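Local atomic coordinates of flavin reductase (Uncultured bacterium, PDB entry 5CHO), a protein that probably reduces flavin and supplies it to a partner tryptophan halogenase, as the flavin reductase component of a bacterial two-component system. Residues A102-H107 with D174-L179. Numbering follows the deposited sequence.
Sequences AADQQH and DRRDAL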
loop_
_atom_site.group_PDB
_atom_site.type_symbol
_atom_site.label_atom_id
_atom_site.label_comp_id
_atom_site.label_asym_id
_atom_site.label_seq_id
_atom_site.Cartn_x
_atom_site.Cartn_y
_atom_site.Cartn_z
ATOM N N ALA A 102 3.757 13.934 -7.135
ATOM C CA ALA A 102 3.266 14.131 -8.493
ATOM C C ALA A 102 4.236 13.528 -9.501
ATOM O O ALA A 102 5.377 13.212 -9.166
ATOM C CB ALA A 102 3.060 15.606 -8.771
ATOM N N ALA A 103 3.779 13.396 -10.743
ATOM C CA ALA A 103 4.544 12.726 -11.788
ATOM C C ALA A 103 5.829 13.474 -12.164
ATOM O O ALA A 103 6.806 12.855 -12.589
ATOM C CB ALA A 103 3.666 12.537 -13.019
ATOM N N ASP A 104 5.828 14.797 -12.007
ATOM C CA ASP A 104 7.015 15.600 -12.304
ATOM C C ASP A 104 7.959 15.706 -11.104
ATOM O O ASP A 104 8.814 16.590 -11.054
ATOM C CB ASP A 104 6.617 17.002 -12.779
ATOM C CG ASP A 104 5.806 17.771 -11.751
ATOM O OD1 ASP A 104 5.664 17.296 -10.606
ATOM O OD2 ASP A 104 5.318 18.872 -12.087
ATOM N N GLN A 105 7.807 14.790 -10.152
ATOM C CA GLN A 105 8.648 14.759 -8.959
ATOM C C GLN A 105 9.359 13.421 -8.859
ATOM O O GLN A 105 9.767 12.997 -7.778
ATOM C CB GLN A 105 7.813 15.002 -7.706
ATOM C CG GLN A 105 7.186 16.372 -7.641
ATOM C CD GLN A 105 6.362 16.565 -6.389
ATOM O OE1 GLN A 105 5.497 15.749 -6.069
ATOM N NE2 GLN A 105 6.645 17.628 -5.653
ATOM N N GLN A 106 9.498 12.762 -10.002
ATOM C CA GLN A 106 10.271 11.535 -10.104
ATOM C C GLN A 106 11.679 11.719 -9.554
ATOM O O GLN A 106 12.227 10.824 -8.910
ATOM C CB GLN A 106 10.332 11.085 -11.560
ATOM C CG GLN A 106 11.172 9.852 -11.803
ATOM C CD GLN A 106 11.027 9.325 -13.219
ATOM O OE1 GLN A 106 9.930 9.290 -13.778
ATOM N NE2 GLN A 106 12.139 8.924 -13.810
ATOM N N HIS A 107 12.260 12.886 -9.819
ATOM C CA HIS A 107 13.631 13.151 -9.415
ATOM C C HIS A 107 13.723 13.206 -7.891
ATOM O O HIS A 107 14.740 12.829 -7.313
ATOM C CB HIS A 107 14.150 14.450 -10.049
ATOM C CG HIS A 107 13.404 15.680 -9.640
ATOM N ND1 HIS A 107 12.132 15.971 -10.088
ATOM C CD2 HIS A 107 13.766 16.718 -8.848
ATOM C CE1 HIS A 107 11.736 17.120 -9.572
ATOM N NE2 HIS A 107 12.712 17.596 -8.816
ATOM N N ASP A 174 -3.840 20.493 -5.541
ATOM C CA ASP A 174 -4.306 20.401 -6.916
ATOM C C ASP A 174 -4.055 19.022 -7.484
ATOM O O ASP A 174 -2.971 18.458 -7.334
ATOM C CB ASP A 174 -3.607 21.436 -7.796
ATOM C CG ASP A 174 -4.151 22.839 -7.604
ATOM O OD1 ASP A 174 -5.224 22.990 -6.982
ATOM O OD2 ASP A 174 -3.503 23.795 -8.081
ATOM N N ARG A 175 -5.074 18.481 -8.132
ATOM C CA ARG A 175 -4.927 17.218 -8.817
ATOM C C ARG A 175 -4.166 17.439 -10.106
ATOM O O ARG A 175 -4.521 18.300 -10.910
ATOM C CB ARG A 175 -6.286 16.596 -9.094
ATOM C CG ARG A 175 -6.983 16.136 -7.845
ATOM C CD ARG A 175 -8.417 15.777 -8.142
ATOM N NE ARG A 175 -8.527 14.778 -9.201
ATOM C CZ ARG A 175 -9.677 14.378 -9.727
ATOM N NH1 ARG A 175 -10.819 14.897 -9.301
ATOM N NH2 ARG A 175 -9.686 13.463 -10.687
ATOM N N ARG A 176 -3.113 16.656 -10.288
ATOM C CA ARG A 176 -2.384 16.638 -11.541
ATOM C C ARG A 176 -1.740 15.266 -11.668
ATOM O O ARG A 176 -1.904 14.428 -10.778
ATOM C CB ARG A 176 -1.355 17.765 -11.600
ATOM C CG ARG A 176 -0.451 17.876 -10.389
ATOM C CD ARG A 176 -0.070 19.320 -10.101
ATOM N NE ARG A 176 1.215 19.384 -9.412
ATOM C CZ ARG A 176 2.385 19.234 -10.025
ATOM N NH1 ARG A 176 2.432 19.042 -11.340
ATOM N NH2 ARG A 176 3.514 19.289 -9.332
ATOM N N ASP A 177 -1.016 15.037 -12.760
ATOM C CA ASP A 177 -0.445 13.725 -13.043
ATOM C C ASP A 177 0.323 13.162 -11.857
ATOM O O ASP A 177 1.099 13.868 -11.214
ATOM C CB ASP A 177 0.453 13.804 -14.275
ATOM C CG ASP A 177 -0.337 14.032 -15.546
ATOM O OD1 ASP A 177 -1.511 14.448 -15.447
ATOM O OD2 ASP A 177 0.208 13.777 -16.638
ATOM N N ALA A 178 0.094 11.881 -11.583
ATOM C CA ALA A 178 0.629 11.234 -10.395
ATOM C C ALA A 178 1.828 10.356 -10.716
ATOM O O ALA A 178 1.908 9.759 -11.789
ATOM C CB ALA A 178 -0.457 10.408 -9.731
ATOM N N LEU A 179 2.750 10.274 -9.764
ATOM C CA LEU A 179 3.902 9.400 -9.900
ATOM C C LEU A 179 3.505 8.013 -9.449
ATOM O O LEU A 179 2.998 7.827 -8.343
ATOM C CB LEU A 179 5.091 9.911 -9.089
ATOM C CG LEU A 179 6.401 9.153 -9.309
ATOM C CD1 LEU A 179 6.827 9.228 -10.766
ATOM C CD2 LEU A 179 7.501 9.699 -8.405
HETATM O O HOH W 1 2.922 15.895 -12.220
#
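Leu179 and Ala102 meet on the closely packed side of this contact, where a single backbone bridge joins two chain segments. Leu179 sets CB 3.3 Å from the carbonyl O of Ala102. CG of Leu179 is anti to the backbone N (chi1 -173°); CD2 packs 3.7 Å from CA of Gln106, and CD1 rests beside CB of Gln106. Phe186 of strand 185-189 also touches Leu179, whose side chain is about 7 Å from a bound FAD. The bridge pairs Ala102 with Ala178 and is fastened by Ala103 N donating to Asp177 O (2.8 Å). In this flavin reductase-like domain it joins the start of strand 178-182, part of the antiparallel sheet, to the turn between strand 95-100 and helix 106-111. That turn is braced from within, Ala102 N donating to Gln105 OE1 at 2.7 Å. Toward solvent the grip changes character. A water spans Asp177 O and Asp104 N, and beyond it Arg176 NH1 reaches Asp104 OD2 in a 3.0 Å salt bridge. The oxygen lies in the guanidinium plane, yet the donor stands above the carboxylate, the two planes being 63° apart. Weak bonds run from Arg176 NH2, which also binds Gly142 O, to both Asp104 OD1 and OD2, while CB of Ala102 lies over one guanidinium face, toward its rim. An alanine in place of Arg176 would remove that guanidinium and probably leave the Asp104 carboxylate without its cationic mate.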